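Local coordinates for solute-binding periplasmic protein of iron/siderophore ABC transporter (PDB 6B2Y) that probably captures chelated iron in the periplasm of Yersinia pestis and hands it to an ABC transporter of the inner membrane, at residues A39-R47 and N171-A182; P130-S138 and V157-N166. All coordinates share one frame; numbering follows the deposited sequence.

Interaction 1: residues A39-R47 and N171-A182; sequences ATVTDMAGR and NTLPSMRLLGKA
M44 and L178 pass alongside each other in opposite directions, M44 CG lying 3.8 Å from L178 CD2, where the N-terminal strand 40-42 and the turn after it pack on helix 168-182. Strand 40-42 runs nearly antiparallel to the helical segment 171-182, at 169°. The M44 chain turns its CG beside the backbone N (chi1 -64°), and bends at both later torsions fold the flexible thioether into a hook against the helix. The hook lays SD against P174, 3.8 Å from its CB, and brings CE to N171, 3.4 Å from OD1. Its CG rests 3.5 Å from S175 OG. N171 ND2 bonds to D163 OD2 while the methionine methyl lies by OD1, and the hydroxyl of S175 is hydrogen-bonded to D163 O.

L178 reaches the other way with both methyls, its CG anti to the backbone N (chi1 164°). CD1 packs on V41 CB and comes 3.5 Å from T42 O. CD2 lies 3.7 Å from D43 CA. The forked leucine thus spans the passage from strand to turn, its side chain crossing that of V41 at about a right angle. K181 is extended: its aliphatic part slides past V41 CG1, CG being 3.8 Å away, which suits a lysine at a surface edge.

D43 points its carboxylate away from the helix. OD1 accepts from R47 N and OD2 forms a salt bridge with R47 NH1, while F161 N also binds OD2, so the type I turn from D43 to G46 is pinned to strand 159-162. The seam with the helix itself is held by methyl, thioether and methylene contacts, and its fit probably rests largely on shape, with the polar bonds fixing the turn that presents M44.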
# COMPACT_ATOMS: atom_id res chain seq x y z
N ALA A 39 23.01 -17.45 -8.38
CA ALA A 39 23.49 -16.12 -8.71
C ALA A 39 22.45 -15.36 -9.52
O ALA A 39 22.70 -14.23 -9.93
CB ALA A 39 24.82 -16.19 -9.48
N THR A 40 21.29 -15.97 -9.78
CA THR A 40 20.20 -15.27 -10.43
C THR A 40 18.97 -15.22 -9.53
O THR A 40 18.89 -15.91 -8.50
CB THR A 40 19.83 -15.92 -11.77
OG1 THR A 40 19.13 -17.16 -11.55
CG2 THR A 40 21.08 -16.17 -12.60
N VAL A 41 18.02 -14.37 -9.91
CA VAL A 41 16.66 -14.41 -9.39
C VAL A 41 15.71 -14.40 -10.58
O VAL A 41 16.02 -13.87 -11.65
CB VAL A 41 16.33 -13.23 -8.43
CG1 VAL A 41 17.28 -13.19 -7.24
CG2 VAL A 41 16.32 -11.89 -9.18
N THR A 42 14.56 -15.04 -10.42
CA THR A 42 13.45 -14.87 -11.35
C THR A 42 12.50 -13.86 -10.71
O THR A 42 12.00 -14.10 -9.60
CB THR A 42 12.72 -16.18 -11.64
OG1 THR A 42 13.65 -17.15 -12.17
CG2 THR A 42 11.60 -15.94 -12.66
N ASP A 43 12.25 -12.74 -11.39
CA ASP A 43 11.48 -11.70 -10.71
C ASP A 43 9.99 -11.82 -11.03
O ASP A 43 9.53 -12.79 -11.65
CB ASP A 43 12.05 -10.31 -11.05
CG ASP A 43 11.71 -9.82 -12.46
OD1 ASP A 43 11.01 -10.51 -13.20
OD2 ASP A 43 12.18 -8.71 -12.81
N MET A 44 9.20 -10.85 -10.56
CA MET A 44 7.75 -10.98 -10.69
C MET A 44 7.27 -10.75 -12.12
O MET A 44 6.11 -11.05 -12.42
CB MET A 44 7.04 -10.02 -9.72
CG MET A 44 7.32 -10.35 -8.27
SD MET A 44 6.90 -12.06 -7.89
CE MET A 44 5.17 -12.04 -8.26
N ALA A 45 8.14 -10.24 -12.99
CA ALA A 45 7.84 -10.18 -14.42
C ALA A 45 8.27 -11.45 -15.15
O ALA A 45 8.02 -11.57 -16.36
CB ALA A 45 8.54 -8.96 -15.03
N GLY A 46 8.88 -12.40 -14.45
CA GLY A 46 9.40 -13.60 -15.08
C GLY A 46 10.75 -13.43 -15.71
O GLY A 46 11.23 -14.36 -16.39
N ARG A 47 11.38 -12.27 -15.54
CA ARG A 47 12.74 -12.06 -16.04
C ARG A 47 13.75 -12.78 -15.16
O ARG A 47 13.55 -12.94 -13.95
CB ARG A 47 13.06 -10.57 -16.08
CG ARG A 47 12.07 -9.77 -16.93
CD ARG A 47 12.05 -8.29 -16.55
NE ARG A 47 13.32 -7.60 -16.79
CZ ARG A 47 14.20 -7.30 -15.84
NH1 ARG A 47 13.96 -7.64 -14.57
NH2 ARG A 47 15.31 -6.65 -16.15
N ASN A 171 0.66 -12.08 -5.25
CA ASN A 171 2.03 -11.62 -5.50
C ASN A 171 2.72 -10.99 -4.30
O ASN A 171 3.94 -10.74 -4.36
CB ASN A 171 2.04 -10.61 -6.66
CG ASN A 171 1.75 -11.25 -8.01
OD1 ASN A 171 1.75 -12.48 -8.16
ND2 ASN A 171 1.52 -10.41 -9.03
N THR A 172 1.99 -10.71 -3.22
CA THR A 172 2.63 -10.05 -2.08
C THR A 172 3.73 -10.93 -1.49
O THR A 172 4.85 -10.47 -1.26
CB THR A 172 1.61 -9.70 -1.00
OG1 THR A 172 0.68 -8.75 -1.52
CG2 THR A 172 2.33 -9.08 0.21
N LEU A 173 3.41 -12.21 -1.23
CA LEU A 173 4.38 -13.11 -0.61
C LEU A 173 5.49 -13.50 -1.57
O LEU A 173 6.67 -13.47 -1.18
CB LEU A 173 3.66 -14.33 -0.01
CG LEU A 173 2.68 -13.92 1.08
CD1 LEU A 173 2.02 -15.16 1.68
CD2 LEU A 173 3.43 -13.11 2.16
N PRO A 174 5.21 -13.89 -2.82
CA PRO A 174 6.31 -14.07 -3.78
C PRO A 174 7.21 -12.84 -3.88
O PRO A 174 8.42 -12.99 -3.98
CB PRO A 174 5.59 -14.35 -5.10
CG PRO A 174 4.35 -15.07 -4.69
CD PRO A 174 3.92 -14.30 -3.42
N SER A 175 6.63 -11.63 -3.88
CA SER A 175 7.47 -10.43 -3.99
C SER A 175 8.42 -10.31 -2.80
O SER A 175 9.57 -9.90 -2.95
CB SER A 175 6.62 -9.17 -4.09
OG SER A 175 5.94 -9.12 -5.34
N MET A 176 7.94 -10.65 -1.60
CA MET A 176 8.82 -10.57 -0.43
C MET A 176 9.90 -11.64 -0.47
O MET A 176 11.04 -11.38 -0.07
CB MET A 176 8.02 -10.68 0.87
CG MET A 176 7.11 -9.50 1.21
SD MET A 176 8.00 -7.91 1.23
CE MET A 176 9.24 -8.27 2.48
N ARG A 177 9.59 -12.86 -0.94
CA ARG A 177 10.65 -13.86 -1.05
C ARG A 177 11.70 -13.40 -2.05
O ARG A 177 12.91 -13.49 -1.78
CB ARG A 177 10.08 -15.22 -1.47
CG ARG A 177 11.18 -16.31 -1.57
CD ARG A 177 10.61 -17.73 -1.82
NE ARG A 177 9.71 -18.14 -0.74
CZ ARG A 177 8.38 -18.09 -0.82
NH1 ARG A 177 7.79 -17.68 -1.94
NH2 ARG A 177 7.64 -18.44 0.22
N LEU A 178 11.26 -12.87 -3.20
CA LEU A 178 12.17 -12.36 -4.21
C LEU A 178 13.07 -11.24 -3.67
O LEU A 178 14.28 -11.21 -3.95
CB LEU A 178 11.36 -11.86 -5.41
CG LEU A 178 12.07 -10.95 -6.41
CD1 LEU A 178 13.08 -11.78 -7.20
CD2 LEU A 178 11.00 -10.38 -7.34
N LEU A 179 12.49 -10.28 -2.95
CA LEU A 179 13.30 -9.23 -2.34
C LEU A 179 14.30 -9.81 -1.34
O LEU A 179 15.45 -9.36 -1.28
CB LEU A 179 12.41 -8.19 -1.65
CG LEU A 179 11.73 -7.21 -2.60
CD1 LEU A 179 10.74 -6.28 -1.87
CD2 LEU A 179 12.78 -6.39 -3.36
N GLY A 180 13.87 -10.79 -0.55
CA GLY A 180 14.78 -11.41 0.40
C GLY A 180 15.95 -12.09 -0.30
O GLY A 180 17.08 -12.05 0.19
N LYS A 181 15.69 -12.71 -1.45
CA LYS A 181 16.76 -13.34 -2.22
C LYS A 181 17.66 -12.30 -2.89
O LYS A 181 18.89 -12.39 -2.83
CB LYS A 181 16.15 -14.30 -3.24
CG LYS A 181 17.16 -15.15 -4.01
CD LYS A 181 16.47 -16.23 -4.81
CE LYS A 181 17.49 -17.09 -5.53
NZ LYS A 181 16.88 -18.20 -6.34
N ALA A 182 17.05 -11.29 -3.53
CA ALA A 182 17.83 -10.31 -4.27
C ALA A 182 18.64 -9.41 -3.35
O ALA A 182 19.69 -8.91 -3.74
CB ALA A 182 16.91 -9.44 -5.13

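Interaction 2: residues P130-S138 and V157-N166; sequences PDIAIFGLS and VPVVFVDFRN
F135 and F161 sit side by side on neighbouring parallel strands, 132-136 and 159-162, joined by a beta-alpha-beta crossover through helix 147-154 in the five-stranded parallel sheet of one lobe; strand 159-162 is the outermost of that sheet within the chain. Five backbone bonds run from A133 N to P158 O at one end to L137 N donating to V162 O at the other.

The tight part lies on both faces. On the side of A133 and F135, the F135 ring brings CD1 to V159 CG1 at 3.6 Å, and the CB of F135 meets F161 CE1 at 3.7 Å; helix 147-154 covers F135 and V159. On the opposite face I134, V160 and V162 turn to helix 168-182, and the beta-branched residues suit extended strands. I132 CD1 reaches V160 CG2 at 4.0 Å. G136 carries no side chain, and its carbonyl O lies at the edge of the F161 ring.

Beyond the strands the contact becomes polar and watered. D163 OD1 accepts R165 N from above the carboxylate plane, an Asx turn, and N166 N on its syn lone pair, completing an Asx motif; a water bridges it to L137 O. N166 ND2 donates to S138 O from above that carbonyl's plane. A second water links L137 O to R165 NH1. R165, bent at chi3 (53°), donates from NH2 to L137 O over 2.6 Å, tilted 30° from the carbonyl plane.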
# COMPACT_ATOMS: atom_id res chain seq x y z
N PRO A 130 24.92 2.02 -8.12
CA PRO A 130 23.97 1.09 -7.51
C PRO A 130 24.33 -0.36 -7.82
O PRO A 130 24.82 -0.67 -8.91
CB PRO A 130 22.63 1.49 -8.16
CG PRO A 130 23.02 1.99 -9.50
CD PRO A 130 24.37 2.64 -9.34
N ASP A 131 24.13 -1.23 -6.82
CA ASP A 131 24.29 -2.67 -6.98
C ASP A 131 23.05 -3.32 -7.59
O ASP A 131 23.14 -4.38 -8.21
CB ASP A 131 24.56 -3.35 -5.63
CG ASP A 131 25.89 -2.96 -5.00
OD1 ASP A 131 26.85 -2.71 -5.75
OD2 ASP A 131 25.97 -2.93 -3.75
N ILE A 132 21.89 -2.69 -7.40
CA ILE A 132 20.61 -3.26 -7.79
C ILE A 132 19.57 -2.15 -7.75
O ILE A 132 19.71 -1.19 -6.98
CB ILE A 132 20.22 -4.43 -6.86
CG1 ILE A 132 19.08 -5.26 -7.44
CG2 ILE A 132 19.88 -3.91 -5.45
CD1 ILE A 132 18.94 -6.61 -6.79
N ALA A 133 18.53 -2.25 -8.58
CA ALA A 133 17.41 -1.33 -8.57
C ALA A 133 16.11 -2.13 -8.55
O ALA A 133 16.02 -3.19 -9.16
CB ALA A 133 17.44 -0.39 -9.79
N ILE A 134 15.10 -1.62 -7.85
CA ILE A 134 13.83 -2.32 -7.69
C ILE A 134 12.72 -1.46 -8.27
O ILE A 134 12.67 -0.25 -7.99
CB ILE A 134 13.54 -2.65 -6.21
CG1 ILE A 134 14.74 -3.36 -5.57
CG2 ILE A 134 12.29 -3.48 -6.09
CD1 ILE A 134 14.69 -3.39 -4.06
N PHE A 135 11.84 -2.06 -9.08
CA PHE A 135 10.66 -1.40 -9.60
C PHE A 135 9.43 -2.27 -9.39
O PHE A 135 9.54 -3.46 -9.08
CB PHE A 135 10.77 -1.09 -11.10
CG PHE A 135 11.81 -0.06 -11.43
CD1 PHE A 135 13.15 -0.41 -11.48
CD2 PHE A 135 11.43 1.24 -11.73
CE1 PHE A 135 14.10 0.53 -11.80
CE2 PHE A 135 12.39 2.17 -12.05
CZ PHE A 135 13.71 1.82 -12.10
N GLY A 136 8.26 -1.68 -9.62
CA GLY A 136 7.02 -2.42 -9.61
C GLY A 136 6.59 -2.77 -11.02
O GLY A 136 6.98 -2.09 -11.98
N LEU A 137 5.83 -3.85 -11.16
CA LEU A 137 5.21 -4.18 -12.44
C LEU A 137 4.31 -3.04 -12.88
O LEU A 137 3.72 -2.33 -12.06
CB LEU A 137 4.38 -5.46 -12.33
CG LEU A 137 5.05 -6.80 -12.19
CD1 LEU A 137 3.97 -7.87 -12.23
CD2 LEU A 137 6.06 -7.01 -13.29
N SER A 138 4.20 -2.86 -14.19
CA SER A 138 3.31 -1.81 -14.72
C SER A 138 1.85 -2.25 -14.70
O SER A 138 1.55 -3.45 -14.67
CB SER A 138 3.74 -1.43 -16.15
OG SER A 138 4.24 -2.55 -16.84
N VAL A 157 23.27 -2.47 -14.69
CA VAL A 157 22.81 -2.59 -13.30
C VAL A 157 21.60 -3.52 -13.26
O VAL A 157 20.67 -3.34 -14.07
CB VAL A 157 22.46 -1.22 -12.73
CG1 VAL A 157 21.73 -1.34 -11.39
CG2 VAL A 157 23.71 -0.38 -12.55
N PRO A 158 21.57 -4.51 -12.37
CA PRO A 158 20.43 -5.44 -12.34
C PRO A 158 19.17 -4.74 -11.87
O PRO A 158 19.18 -4.00 -10.89
CB PRO A 158 20.88 -6.52 -11.33
CG PRO A 158 22.33 -6.23 -11.03
CD PRO A 158 22.55 -4.79 -11.31
N VAL A 159 18.07 -4.99 -12.57
CA VAL A 159 16.76 -4.44 -12.24
C VAL A 159 15.82 -5.59 -11.90
O VAL A 159 15.73 -6.56 -12.66
CB VAL A 159 16.19 -3.60 -13.40
CG1 VAL A 159 14.78 -3.15 -13.10
CG2 VAL A 159 17.10 -2.41 -13.72
N VAL A 160 15.13 -5.49 -10.77
CA VAL A 160 14.24 -6.55 -10.29
C VAL A 160 12.84 -5.95 -10.13
O VAL A 160 12.69 -4.91 -9.47
CB VAL A 160 14.73 -7.14 -8.96
CG1 VAL A 160 13.64 -7.99 -8.31
CG2 VAL A 160 16.01 -7.94 -9.17
N PHE A 161 11.83 -6.61 -10.71
CA PHE A 161 10.43 -6.18 -10.59
C PHE A 161 9.70 -6.96 -9.51
O PHE A 161 9.84 -8.18 -9.41
CB PHE A 161 9.69 -6.35 -11.92
CG PHE A 161 10.12 -5.37 -12.97
CD1 PHE A 161 9.53 -4.12 -13.05
CD2 PHE A 161 11.15 -5.69 -13.83
CE1 PHE A 161 9.95 -3.21 -14.01
CE2 PHE A 161 11.58 -4.77 -14.79
CZ PHE A 161 10.98 -3.54 -14.87
N VAL A 162 8.93 -6.23 -8.70
CA VAL A 162 8.03 -6.80 -7.69
C VAL A 162 6.61 -6.37 -8.02
O VAL A 162 6.38 -5.55 -8.90
CB VAL A 162 8.41 -6.38 -6.26
CG1 VAL A 162 9.78 -6.93 -5.87
CG2 VAL A 162 8.35 -4.83 -6.13
N ASP A 163 5.64 -6.94 -7.30
CA ASP A 163 4.27 -6.44 -7.42
C ASP A 163 3.53 -6.59 -6.10
O ASP A 163 3.38 -7.71 -5.59
CB ASP A 163 3.49 -7.16 -8.51
CG ASP A 163 2.04 -6.68 -8.58
OD1 ASP A 163 1.83 -5.45 -8.67
OD2 ASP A 163 1.12 -7.53 -8.50
N PHE A 164 3.04 -5.46 -5.58
CA PHE A 164 2.08 -5.38 -4.48
C PHE A 164 0.81 -4.67 -4.90
O PHE A 164 -0.08 -4.46 -4.06
CB PHE A 164 2.69 -4.63 -3.28
CG PHE A 164 3.98 -5.21 -2.80
CD1 PHE A 164 3.99 -6.41 -2.11
CD2 PHE A 164 5.18 -4.55 -3.06
CE1 PHE A 164 5.17 -6.95 -1.64
CE2 PHE A 164 6.37 -5.08 -2.61
CZ PHE A 164 6.37 -6.29 -1.91
N ARG A 165 0.69 -4.31 -6.17
CA ARG A 165 -0.34 -3.40 -6.65
C ARG A 165 -1.35 -4.09 -7.56
O ARG A 165 -2.56 -3.91 -7.39
CB ARG A 165 0.30 -2.23 -7.41
CG ARG A 165 -0.62 -0.98 -7.49
CD ARG A 165 -0.12 0.02 -8.54
NE ARG A 165 0.06 -0.66 -9.81
CZ ARG A 165 1.22 -0.76 -10.45
NH1 ARG A 165 2.31 -0.17 -9.95
NH2 ARG A 165 1.29 -1.43 -11.60
N ASN A 166 -0.88 -4.85 -8.55
CA ASN A 166 -1.80 -5.44 -9.52
C ASN A 166 -2.61 -6.56 -8.88
O ASN A 166 -3.85 -6.55 -8.90
CB ASN A 166 -1.02 -5.98 -10.72
CG ASN A 166 -0.34 -4.88 -11.50
OD1 ASN A 166 -0.61 -3.70 -11.28
ND2 ASN A 166 0.54 -5.25 -12.43
O HOH W 1 3.39 -3.19 -9.35
O HOH W 2 4.62 0.03 -11.08

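From the N terminus, the chain first lays residues 39-47 down as an outlying strand and turn, then builds the sheet core before reaching 130-138. Helix 147-154 separates this strand from 157-166, where interaction 2 closes a short loop of 18 residues. Helix 168-182 follows directly, and its return to the N-terminal segment closes the far longer loop of interaction 1, with interaction 2 lying wholly within it. The two do not cross, yet they touch: R47 NH1 probably bonds to V159 O, and S175 OG to D163 O. Together they tie the N-terminal hairpin, the outer strand and its following helix into one lobe.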